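MHC class I protein (Ginglymostoma cirratum, PDB 6LUP) binds a peptide in the groove of its membrane-distal platform and probably presents it at the cell surface to T cells, as MHC class I molecules do. Local coordinates at residues I207-R213 against Y250-H256; P179-T185 against C197-Y203; W115-I121 against T132-G137; F8-S12 against W68-K73. One frame throughout, in Å; residues are numbered along the deposited sequence.

How the interactions relate
Interactions 1 and 2 belong to the immunoglobulin C1-set domain, one in each sheet of its sandwich, and the C197-C252 disulfide joins them. Both combine backbone hydrogen bonds with an apolar, largely buried inner face and a more polar outer one; interaction 2 runs past a bulge to a single bridge whose 179-181 side is exposed. Interactions 3 and 4 lie in the peptide-binding platform, 36 to 42 Å from the first two between centres, and connect its eight-stranded sheet to helix starts or flanks. Aromatic side chains replace strand pairing there, and the bound peptide touches both. All four are partly buried: F9, W11 and W68 lie inside, E208, R213, D119 and P133 at exposed rims.

Interaction 1 (I207-R213 against Y250-H256); sequences IEVNLFR and YSCVVDH
E208-R213 and Y250-D255 pair antiparallel as the C and F strands of the immunoglobulin C1-set domain, the central pair of the sheet that ends with strand 263-266. Two backbone hydrogen bonds join each of the pairs E208-D255, N210-V253 and F212-S251, the shortest running from D255 N to E208 O at 2.7 Å. The non-hydrogen-bonded pairs V209-V254 and L211-C252 turn their side chains to the interior of the sandwich, where small branched and sulfur-bearing groups fill space without polar demands. C252 SG lies anti to its own nitrogen (chi1 178°), a position that brings it within 3.8 Å of V209 CG2 and 4.3 Å of L211 CD1 and lets it form the disulfide with C197 of the facing sheet. V209 also packs on I236 and L211 on T240, both of strand 234-241. At one end I207 CD1 meets V254 CG1 at 3.8 Å. At the other, exposed end of this same face the aliphatic part of R213 slants past the Y250 ring, CG to CE1 3.7 Å, and keeps its charged end toward the surface.

The outer face carries F212, whose ring edge presents CE1 to V253 CG1 at 3.3 Å, a tight contact. V253 CG1 is wedged between the backbone nitrogen and carbonyl carbon of its residue (chi1 69°), the rotation that also places it 3.3 Å from N210 O. F212 CB rests 3.3 Å from S251 OG. Direction and register thus come from main-chain polarity, while apolar side chains and a covalent bond fasten this sheet to its partner.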
# COMPACT_ATOMS: atom_id res chain seq x y z
N ILE A 207 -2.58 6.79 -12.17
CA ILE A 207 -2.25 6.87 -13.60
C ILE A 207 -3.44 6.57 -14.53
O ILE A 207 -4.31 5.76 -14.20
CB ILE A 207 -1.04 5.96 -13.95
CG1 ILE A 207 -0.45 6.32 -15.32
CG2 ILE A 207 -1.41 4.48 -13.84
CD1 ILE A 207 0.90 5.69 -15.59
N GLU A 208 -3.45 7.23 -15.68
CA GLU A 208 -4.42 6.96 -16.74
C GLU A 208 -3.68 6.45 -17.96
O GLU A 208 -2.76 7.10 -18.45
CB GLU A 208 -5.21 8.23 -17.10
CG GLU A 208 -6.03 8.83 -15.96
CD GLU A 208 -7.32 8.06 -15.70
OE1 GLU A 208 -7.43 7.42 -14.63
OE2 GLU A 208 -8.21 8.10 -16.58
N VAL A 209 -4.09 5.29 -18.46
CA VAL A 209 -3.49 4.72 -19.66
C VAL A 209 -4.56 4.08 -20.55
O VAL A 209 -5.24 3.13 -20.16
CB VAL A 209 -2.32 3.75 -19.33
CG1 VAL A 209 -2.63 2.90 -18.11
CG2 VAL A 209 -1.96 2.88 -20.54
N ASN A 210 -4.71 4.63 -21.75
CA ASN A 210 -5.77 4.21 -22.66
C ASN A 210 -5.22 3.91 -24.04
O ASN A 210 -4.28 4.55 -24.51
CB ASN A 210 -6.86 5.28 -22.74
CG ASN A 210 -7.55 5.51 -21.40
OD1 ASN A 210 -8.36 4.70 -20.96
ND2 ASN A 210 -7.23 6.63 -20.76
N LEU A 211 -5.83 2.92 -24.70
CA LEU A 211 -5.40 2.48 -26.02
C LEU A 211 -6.34 2.97 -27.11
O LEU A 211 -7.55 3.05 -26.91
CB LEU A 211 -5.27 0.96 -26.07
CG LEU A 211 -3.93 0.37 -25.63
CD1 LEU A 211 -3.65 0.58 -24.14
CD2 LEU A 211 -3.88 -1.11 -25.97
N PHE A 212 -5.76 3.28 -28.27
CA PHE A 212 -6.51 3.86 -29.38
C PHE A 212 -6.24 3.17 -30.71
O PHE A 212 -5.09 2.94 -31.09
CB PHE A 212 -6.22 5.36 -29.51
CG PHE A 212 -6.91 6.20 -28.47
CD1 PHE A 212 -6.37 6.36 -27.20
CD2 PHE A 212 -8.11 6.83 -28.77
CE1 PHE A 212 -7.01 7.13 -26.25
CE2 PHE A 212 -8.76 7.61 -27.82
CZ PHE A 212 -8.21 7.76 -26.56
N ARG A 213 -7.32 2.85 -31.41
CA ARG A 213 -7.25 2.31 -32.77
C ARG A 213 -7.67 3.39 -33.76
O ARG A 213 -8.84 3.77 -33.80
CB ARG A 213 -8.13 1.07 -32.92
CG ARG A 213 -8.06 0.44 -34.30
CD ARG A 213 -8.82 -0.87 -34.37
NE ARG A 213 -8.76 -1.45 -35.71
CZ ARG A 213 -9.65 -1.22 -36.67
NH1 ARG A 213 -9.50 -1.80 -37.86
NH2 ARG A 213 -10.69 -0.42 -36.46
N TYR A 250 -2.02 2.19 -34.36
CA TYR A 250 -2.27 2.04 -32.93
C TYR A 250 -1.46 3.01 -32.09
O TYR A 250 -0.26 3.18 -32.30
CB TYR A 250 -1.98 0.61 -32.48
CG TYR A 250 -2.97 -0.40 -32.99
CD1 TYR A 250 -4.24 -0.51 -32.42
CD2 TYR A 250 -2.65 -1.25 -34.05
CE1 TYR A 250 -5.16 -1.44 -32.89
CE2 TYR A 250 -3.56 -2.19 -34.52
CZ TYR A 250 -4.81 -2.28 -33.94
OH TYR A 250 -5.72 -3.21 -34.40
N SER A 251 -2.13 3.64 -31.13
CA SER A 251 -1.47 4.53 -30.19
C SER A 251 -1.84 4.20 -28.74
O SER A 251 -2.93 3.71 -28.44
CB SER A 251 -1.78 5.99 -30.51
OG SER A 251 -3.16 6.28 -30.37
N CYS A 252 -0.89 4.47 -27.84
CA CYS A 252 -1.11 4.38 -26.41
C CYS A 252 -0.94 5.76 -25.79
O CYS A 252 0.07 6.43 -26.01
CB CYS A 252 -0.14 3.38 -25.79
SG CYS A 252 -0.33 3.25 -24.00
N VAL A 253 -1.94 6.18 -25.02
CA VAL A 253 -1.94 7.51 -24.40
C VAL A 253 -1.86 7.40 -22.87
O VAL A 253 -2.62 6.66 -22.25
CB VAL A 253 -3.14 8.36 -24.87
CG1 VAL A 253 -4.45 7.82 -24.33
CG2 VAL A 253 -2.97 9.81 -24.45
N VAL A 254 -0.92 8.15 -22.28
CA VAL A 254 -0.68 8.07 -20.85
C VAL A 254 -0.81 9.43 -20.16
O VAL A 254 -0.26 10.43 -20.62
CB VAL A 254 0.72 7.48 -20.54
CG1 VAL A 254 0.90 7.28 -19.04
CG2 VAL A 254 0.91 6.16 -21.27
N ASP A 255 -1.56 9.44 -19.06
CA ASP A 255 -1.67 10.61 -18.18
C ASP A 255 -1.14 10.29 -16.79
O ASP A 255 -1.62 9.39 -16.11
CB ASP A 255 -3.10 11.11 -18.10
CG ASP A 255 -3.47 12.00 -19.26
OD1 ASP A 255 -3.06 13.19 -19.26
OD2 ASP A 255 -4.17 11.52 -20.18
N HIS A 256 -0.13 11.06 -16.39
CA HIS A 256 0.52 10.94 -15.10
C HIS A 256 0.99 12.34 -14.74
O HIS A 256 1.49 13.07 -15.60
CB HIS A 256 1.72 9.98 -15.20
CG HIS A 256 2.44 9.76 -13.91
ND1 HIS A 256 2.07 8.79 -13.00
CD2 HIS A 256 3.52 10.38 -13.37
CE1 HIS A 256 2.89 8.83 -11.96
NE2 HIS A 256 3.78 9.78 -12.16

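Interaction 2 (P179-T185 against C197-Y203); sequences PVKPSVT and CVATGFY
Y203 O is gripped by V180 N, at 2.8 Å, and probably also by the ring nitrogen NE2 of H256. The first bond is bent, 139° at the hydrogen, and its donor is tilted 18° out of the carbonyl plane. The return bond, Y203 N to V180 O at 3.0 Å, is straighter; together the two bonds make V180-Y203 a single antiparallel bridge. V180 CG1 touches Y203 CB at 3.5 Å, the two side chains crossing at about a right angle.

Between this bridge and the regular strands, P182 supplies no N-H for pairing but a compact apolar surface, its CB 3.9 Å from A199 CB. The backbone sets F202 CB against P182, and a chi1 of 58°, with CG between the residue's own nitrogen and carbonyl carbon, turns the ring so that CD2 meets P182 CB at 3.7 Å. G201, whose positive phi suits glycine, and F202 both face Y234, making a G1 beta bulge where the chain turns a corner.

Past the bulge, S183 pairs with T200 and T185 with V198, each by two backbone hydrogen bonds. On the outer side T185 CB and V198 CG1 lie side by side at 3.7 Å, and S183 OG rests 3.5 Å from T200 CG2; the hydroxyl of T200 bonds to the backbone of another protein chain. On the inner side V184 and the small A199 meet, and V184 continues onto V254 of strand 250-255 and L263 and V265 of strand 263-266. Strand 183-189 is one edge of its four-stranded sheet, with strand 194-202 between it and strand 234-241.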
# COMPACT_ATOMS: atom_id res chain seq x y z
N PRO A 179 7.03 13.91 -8.28
CA PRO A 179 6.58 12.86 -9.18
C PRO A 179 7.68 12.48 -10.17
O PRO A 179 8.44 13.35 -10.61
CB PRO A 179 5.39 13.50 -9.91
CG PRO A 179 5.60 14.97 -9.77
CD PRO A 179 6.24 15.15 -8.43
N VAL A 180 7.78 11.19 -10.48
CA VAL A 180 8.66 10.71 -11.54
C VAL A 180 7.83 10.08 -12.66
O VAL A 180 6.95 9.26 -12.40
CB VAL A 180 9.79 9.76 -11.03
CG1 VAL A 180 9.25 8.72 -10.07
CG2 VAL A 180 10.51 9.10 -12.20
N LYS A 181 8.12 10.50 -13.89
CA LYS A 181 7.36 10.07 -15.06
C LYS A 181 7.55 8.59 -15.36
O LYS A 181 8.60 8.01 -15.06
CB LYS A 181 7.72 10.92 -16.29
CG LYS A 181 9.11 10.71 -16.87
CD LYS A 181 9.39 11.72 -17.97
CE LYS A 181 10.86 11.79 -18.35
NZ LYS A 181 11.28 10.69 -19.26
N PRO A 182 6.51 7.96 -15.93
CA PRO A 182 6.63 6.59 -16.43
C PRO A 182 7.53 6.52 -17.66
O PRO A 182 7.52 7.43 -18.49
CB PRO A 182 5.20 6.22 -16.83
CG PRO A 182 4.51 7.52 -17.06
CD PRO A 182 5.13 8.47 -16.07
N SER A 183 8.33 5.46 -17.75
CA SER A 183 8.96 5.09 -19.01
C SER A 183 8.01 4.08 -19.66
O SER A 183 7.68 3.06 -19.05
CB SER A 183 10.35 4.51 -18.79
OG SER A 183 10.29 3.15 -18.40
N VAL A 184 7.55 4.39 -20.87
CA VAL A 184 6.51 3.57 -21.50
C VAL A 184 6.99 2.82 -22.75
O VAL A 184 7.80 3.32 -23.54
CB VAL A 184 5.24 4.39 -21.83
CG1 VAL A 184 4.80 5.22 -20.63
CG2 VAL A 184 5.45 5.29 -23.04
N THR A 185 6.48 1.60 -22.90
CA THR A 185 6.76 0.75 -24.04
C THR A 185 5.43 0.37 -24.69
O THR A 185 4.44 0.15 -23.99
CB THR A 185 7.53 -0.51 -23.59
OG1 THR A 185 8.90 -0.18 -23.37
CG2 THR A 185 7.46 -1.62 -24.63
N CYS A 197 0.71 -2.09 -23.89
CA CYS A 197 1.27 -0.84 -23.41
C CYS A 197 1.67 -0.99 -21.95
O CYS A 197 0.81 -1.19 -21.08
CB CYS A 197 0.28 0.31 -23.57
SG CYS A 197 1.10 1.92 -23.45
N VAL A 198 2.97 -0.91 -21.70
CA VAL A 198 3.53 -1.07 -20.36
C VAL A 198 4.24 0.20 -19.88
O VAL A 198 5.21 0.66 -20.48
CB VAL A 198 4.42 -2.33 -20.23
CG1 VAL A 198 5.31 -2.51 -21.45
CG2 VAL A 198 5.25 -2.30 -18.95
N ALA A 199 3.71 0.77 -18.79
CA ALA A 199 4.32 1.91 -18.12
C ALA A 199 4.94 1.45 -16.82
O ALA A 199 4.31 0.74 -16.04
CB ALA A 199 3.29 3.00 -17.87
N THR A 200 6.19 1.84 -16.60
CA THR A 200 6.92 1.42 -15.41
C THR A 200 7.78 2.56 -14.85
O THR A 200 8.08 3.53 -15.55
CB THR A 200 7.79 0.17 -15.70
OG1 THR A 200 8.17 -0.45 -14.47
CG2 THR A 200 9.03 0.53 -16.52
N GLY A 201 8.15 2.43 -13.57
CA GLY A 201 9.03 3.39 -12.90
C GLY A 201 8.41 4.74 -12.56
O GLY A 201 9.13 5.72 -12.37
N PHE A 202 7.08 4.79 -12.47
CA PHE A 202 6.39 6.05 -12.18
C PHE A 202 5.98 6.20 -10.72
O PHE A 202 5.73 5.22 -10.02
CB PHE A 202 5.20 6.27 -13.11
CG PHE A 202 4.16 5.19 -13.07
CD1 PHE A 202 3.12 5.22 -12.14
CD2 PHE A 202 4.18 4.14 -13.99
CE1 PHE A 202 2.15 4.23 -12.11
CE2 PHE A 202 3.21 3.14 -13.97
CZ PHE A 202 2.20 3.19 -13.03
N TYR A 203 5.94 7.45 -10.27
CA TYR A 203 5.49 7.82 -8.93
C TYR A 203 4.82 9.19 -9.01
O TYR A 203 5.36 10.09 -9.66
CB TYR A 203 6.67 7.86 -7.94
CG TYR A 203 6.27 8.44 -6.61
CD1 TYR A 203 6.24 9.82 -6.41
CD2 TYR A 203 5.89 7.61 -5.56
CE1 TYR A 203 5.84 10.36 -5.21
CE2 TYR A 203 5.49 8.14 -4.34
CZ TYR A 203 5.47 9.51 -4.17
OH TYR A 203 5.08 10.04 -2.97

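Interaction 3 (W115-I121 against T132-G137); sequences WDSTDFI and TPVTWG
F120 and I121 together face H113 as a classic beta bulge in strand 118-124, just after the type I' turn W115-T118, and I121 lies beside T132, their CA atoms 4.6 Å apart. T132 OG1 lies 2.8 Å from F120 O; V134 O is also within reach of the same proton, so its choice is unsettled. The F120 ring, with CG anti to the backbone nitrogen (chi1 171°), extends to the first turn of helix 135-146. There its edge meets W136 O, 3.4 Å from CE1, and CE1 also approaches G137 CA at 3.6 Å. Glycine suits this place because a side chain would collide with the T132 hydroxyl and press on F120 O. W136 O has a true donor in NH1 of R82, from helix 55-82.

The W136 indole reaches W115, at the start of the type I' turn: its NE1 is 3.7 Å from W115 CD1, the ring planes at 76°, while V134 CB covers one of its faces. D119 CB packs on P133 CG at 3.7 Å, and D119 OD1 bonds to an aromatic side chain of another protein chain. Large rings therefore bridge the distance between sheet and helix start, polar contacts being few, and F120 also offers apolar surface to the bound peptide.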
# COMPACT_ATOMS: atom_id res chain seq x y z
N TRP A 115 -12.02 -3.75 13.15
CA TRP A 115 -11.89 -5.04 13.82
C TRP A 115 -12.13 -6.12 12.78
O TRP A 115 -13.14 -6.10 12.06
CB TRP A 115 -12.90 -5.11 14.97
CG TRP A 115 -13.27 -6.49 15.41
CD1 TRP A 115 -14.49 -7.09 15.28
CD2 TRP A 115 -12.43 -7.44 16.08
NE1 TRP A 115 -14.46 -8.35 15.81
CE2 TRP A 115 -13.21 -8.60 16.31
CE3 TRP A 115 -11.10 -7.43 16.51
CZ2 TRP A 115 -12.70 -9.73 16.95
CZ3 TRP A 115 -10.59 -8.57 17.14
CH2 TRP A 115 -11.39 -9.70 17.35
N ASP A 116 -11.19 -7.06 12.68
CA ASP A 116 -11.21 -8.11 11.66
C ASP A 116 -11.56 -7.56 10.27
O ASP A 116 -12.44 -8.08 9.59
CB ASP A 116 -12.16 -9.25 12.06
CG ASP A 116 -11.55 -10.21 13.07
OD1 ASP A 116 -10.34 -10.09 13.36
OD2 ASP A 116 -12.27 -11.09 13.57
N SER A 117 -10.87 -6.49 9.88
CA SER A 117 -11.01 -5.86 8.57
C SER A 117 -12.42 -5.36 8.22
O SER A 117 -12.76 -5.22 7.04
CB SER A 117 -10.44 -6.76 7.46
OG SER A 117 -9.05 -6.97 7.63
N THR A 118 -13.23 -5.09 9.24
CA THR A 118 -14.54 -4.45 9.06
C THR A 118 -14.65 -3.19 9.92
O THR A 118 -14.09 -3.13 11.01
CB THR A 118 -15.71 -5.40 9.40
OG1 THR A 118 -15.60 -5.84 10.75
CG2 THR A 118 -15.73 -6.61 8.47
N ASP A 119 -15.37 -2.19 9.40
CA ASP A 119 -15.59 -0.93 10.11
C ASP A 119 -15.94 -1.16 11.57
O ASP A 119 -16.87 -1.90 11.89
CB ASP A 119 -16.70 -0.12 9.44
CG ASP A 119 -16.24 0.57 8.17
OD1 ASP A 119 -15.16 0.23 7.64
OD2 ASP A 119 -16.96 1.47 7.70
N PHE A 120 -15.18 -0.53 12.45
CA PHE A 120 -15.45 -0.63 13.87
C PHE A 120 -15.94 0.71 14.41
O PHE A 120 -17.06 0.81 14.91
CB PHE A 120 -14.22 -1.13 14.63
CG PHE A 120 -14.36 -1.05 16.13
CD1 PHE A 120 -15.39 -1.71 16.79
CD2 PHE A 120 -13.44 -0.32 16.88
CE1 PHE A 120 -15.52 -1.63 18.17
CE2 PHE A 120 -13.55 -0.24 18.26
CZ PHE A 120 -14.59 -0.90 18.90
N ILE A 121 -15.10 1.73 14.30
CA ILE A 121 -15.42 3.06 14.80
C ILE A 121 -14.59 4.11 14.05
O ILE A 121 -13.47 3.82 13.62
CB ILE A 121 -15.23 3.15 16.34
CG1 ILE A 121 -16.04 4.30 16.94
CG2 ILE A 121 -13.75 3.21 16.72
CD1 ILE A 121 -16.15 4.26 18.45
N THR A 132 -20.22 4.44 14.68
CA THR A 132 -20.00 3.00 14.66
C THR A 132 -21.19 2.29 14.00
O THR A 132 -22.34 2.49 14.42
CB THR A 132 -19.73 2.42 16.06
OG1 THR A 132 -19.66 0.99 16.00
CG2 THR A 132 -20.82 2.83 17.06
N PRO A 133 -20.93 1.48 12.96
CA PRO A 133 -22.01 0.76 12.30
C PRO A 133 -22.38 -0.56 12.99
O PRO A 133 -23.27 -1.27 12.52
CB PRO A 133 -21.44 0.49 10.90
CG PRO A 133 -19.97 0.38 11.13
CD PRO A 133 -19.63 1.29 12.28
N VAL A 134 -21.71 -0.88 14.09
CA VAL A 134 -21.91 -2.17 14.77
C VAL A 134 -22.21 -2.01 16.26
O VAL A 134 -21.82 -1.02 16.87
CB VAL A 134 -20.71 -3.13 14.57
CG1 VAL A 134 -20.65 -3.63 13.14
CG2 VAL A 134 -19.40 -2.46 14.97
N THR A 135 -22.89 -3.01 16.82
CA THR A 135 -23.32 -2.99 18.22
C THR A 135 -22.14 -3.05 19.19
O THR A 135 -22.19 -2.44 20.26
CB THR A 135 -24.31 -4.13 18.54
OG1 THR A 135 -23.68 -5.40 18.30
CG2 THR A 135 -25.58 -4.02 17.70
N TRP A 136 -21.10 -3.79 18.82
CA TRP A 136 -19.92 -3.95 19.67
C TRP A 136 -19.00 -2.71 19.70
O TRP A 136 -17.94 -2.73 20.33
CB TRP A 136 -19.14 -5.23 19.34
CG TRP A 136 -18.82 -5.43 17.88
CD1 TRP A 136 -17.69 -5.02 17.22
CD2 TRP A 136 -19.62 -6.13 16.91
NE1 TRP A 136 -17.75 -5.41 15.90
CE2 TRP A 136 -18.92 -6.09 15.68
CE3 TRP A 136 -20.86 -6.78 16.96
CZ2 TRP A 136 -19.42 -6.67 14.51
CZ3 TRP A 136 -21.36 -7.36 15.80
CH2 TRP A 136 -20.64 -7.30 14.59
N GLY A 137 -19.43 -1.65 19.02
CA GLY A 137 -18.73 -0.37 19.05
C GLY A 137 -19.46 0.66 19.90
O GLY A 137 -18.86 1.66 20.33

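Interaction 4 (F8-S12 against W68-K73); sequences FFTWS and WEPWGK
W11 stands up from strand 3-12 with its indole pressed against helix 55-82, and G72 CA sits over the face of its five-membered ring, 3.2 Å from the centroid and almost on the ring normal. A glycine suits this place, because only a bare CA allows the helix so near a flat aromatic surface. At the indole edge, W11 NE1 points between two carbonyls and gives weak, bent hydrogen bonds to W68 O (3.0 Å) and E69 O (3.2 Å). The nitrogen of P70, having no hydrogen, makes no bond to the preceding turn, and the helix is kinked there.

W71 approaches the six-membered ring of W11 in an offset edge-to-face manner, its own edge directed at the W11 face with the planes 67° apart. Its CG is anti to the backbone nitrogen (chi1 -180°), which swings the ring back toward the sheet, and W71 CZ3 comes to 3.6 Å from W11 CH2. W68 takes the other role: the edge of F9 is turned to the face of its five-membered ring, the planes at 53° and F9 CE2 3.7 Å from W68 CD1. W68 CB also rests 4.0 Å from W11 CZ2. Bulky rings fill the wedge between strand and helix, while the charged ends of E69 and K73 go to Y35 and E20.

W68 NE1 and W71 NE1 both bond to the backbone of the bound peptide, so W11 and F9 lie behind first-shell residues. This is the floor-and-wall junction of the MHC class I peptide-binding groove, where a helix crosses the antiparallel sheet.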
# COMPACT_ATOMS: atom_id res chain seq x y z
N PHE A 8 -0.72 3.81 9.14
CA PHE A 8 -1.48 2.57 9.08
C PHE A 8 -0.97 1.60 10.14
O PHE A 8 0.19 1.20 10.11
CB PHE A 8 -1.37 1.93 7.68
CG PHE A 8 -1.88 2.81 6.57
CD1 PHE A 8 -1.11 3.86 6.08
CD2 PHE A 8 -3.15 2.61 6.03
CE1 PHE A 8 -1.58 4.70 5.08
CE2 PHE A 8 -3.63 3.44 5.02
CZ PHE A 8 -2.84 4.48 4.54
N PHE A 9 -1.84 1.25 11.08
CA PHE A 9 -1.49 0.39 12.20
C PHE A 9 -2.19 -0.95 12.04
O PHE A 9 -3.41 -1.00 11.85
CB PHE A 9 -1.97 1.00 13.52
CG PHE A 9 -1.41 2.36 13.84
CD1 PHE A 9 -1.81 3.48 13.12
CD2 PHE A 9 -0.53 2.53 14.90
CE1 PHE A 9 -1.31 4.74 13.44
CE2 PHE A 9 -0.03 3.78 15.22
CZ PHE A 9 -0.41 4.89 14.49
N THR A 10 -1.43 -2.04 12.14
CA THR A 10 -2.02 -3.38 12.13
C THR A 10 -1.59 -4.18 13.35
O THR A 10 -0.39 -4.39 13.57
CB THR A 10 -1.67 -4.17 10.85
OG1 THR A 10 -2.08 -3.42 9.70
CG2 THR A 10 -2.37 -5.52 10.83
N TRP A 11 -2.57 -4.61 14.14
CA TRP A 11 -2.35 -5.56 15.22
C TRP A 11 -2.89 -6.93 14.82
O TRP A 11 -4.06 -7.07 14.45
CB TRP A 11 -3.04 -5.10 16.51
CG TRP A 11 -2.49 -3.84 17.10
CD1 TRP A 11 -1.52 -3.75 18.06
CD2 TRP A 11 -2.89 -2.49 16.80
NE1 TRP A 11 -1.29 -2.43 18.38
CE2 TRP A 11 -2.11 -1.64 17.62
CE3 TRP A 11 -3.82 -1.93 15.92
CZ2 TRP A 11 -2.24 -0.24 17.58
CZ3 TRP A 11 -3.95 -0.54 15.89
CH2 TRP A 11 -3.16 0.28 16.71
N SER A 12 -2.02 -7.93 14.88
CA SER A 12 -2.40 -9.31 14.59
C SER A 12 -2.31 -10.19 15.82
O SER A 12 -1.47 -9.97 16.69
CB SER A 12 -1.52 -9.91 13.49
OG SER A 12 -1.70 -9.22 12.27
N TRP A 68 1.10 2.54 21.54
CA TRP A 68 0.11 1.93 20.65
C TRP A 68 0.19 0.40 20.65
O TRP A 68 -0.82 -0.27 20.47
CB TRP A 68 0.28 2.44 19.21
CG TRP A 68 -0.27 3.82 18.94
CD1 TRP A 68 0.46 4.94 18.66
CD2 TRP A 68 -1.64 4.21 18.92
NE1 TRP A 68 -0.38 6.02 18.46
CE2 TRP A 68 -1.68 5.60 18.62
CE3 TRP A 68 -2.85 3.54 19.12
CZ2 TRP A 68 -2.87 6.32 18.51
CZ3 TRP A 68 -4.04 4.26 19.03
CH2 TRP A 68 -4.04 5.63 18.72
N GLU A 69 1.39 -0.13 20.86
CA GLU A 69 1.65 -1.58 20.72
C GLU A 69 0.79 -2.46 21.65
O GLU A 69 0.10 -3.36 21.16
CB GLU A 69 3.14 -1.89 20.88
CG GLU A 69 3.47 -3.37 20.73
CD GLU A 69 4.94 -3.69 20.96
OE1 GLU A 69 5.80 -2.80 20.77
OE2 GLU A 69 5.23 -4.84 21.33
N PRO A 70 0.84 -2.22 22.97
CA PRO A 70 -0.02 -3.01 23.85
C PRO A 70 -1.51 -2.71 23.63
O PRO A 70 -2.33 -3.63 23.71
CB PRO A 70 0.42 -2.59 25.26
CG PRO A 70 1.11 -1.28 25.08
CD PRO A 70 1.77 -1.37 23.74
N TRP A 71 -1.83 -1.45 23.35
CA TRP A 71 -3.22 -1.00 23.19
C TRP A 71 -4.02 -1.91 22.26
O TRP A 71 -5.05 -2.46 22.65
CB TRP A 71 -3.24 0.45 22.68
CG TRP A 71 -4.63 1.02 22.48
CD1 TRP A 71 -5.47 1.49 23.45
CD2 TRP A 71 -5.31 1.21 21.23
NE1 TRP A 71 -6.63 1.95 22.88
CE2 TRP A 71 -6.56 1.79 21.52
CE3 TRP A 71 -4.98 0.94 19.90
CZ2 TRP A 71 -7.49 2.11 20.53
CZ3 TRP A 71 -5.91 1.25 18.90
CH2 TRP A 71 -7.15 1.83 19.23
N GLY A 72 -3.53 -2.07 21.04
CA GLY A 72 -4.20 -2.89 20.04
C GLY A 72 -4.30 -4.36 20.40
O GLY A 72 -5.30 -5.01 20.07
N LYS A 73 -3.28 -4.90 21.07
CA LYS A 73 -3.35 -6.27 21.55
C LYS A 73 -4.47 -6.42 22.58
O LYS A 73 -5.28 -7.34 22.48
CB LYS A 73 -2.01 -6.75 22.12
CG LYS A 73 -1.98 -8.26 22.35
CD LYS A 73 -0.58 -8.84 22.30
CE LYS A 73 -0.04 -9.17 23.68
NZ LYS A 73 1.09 -10.15 23.60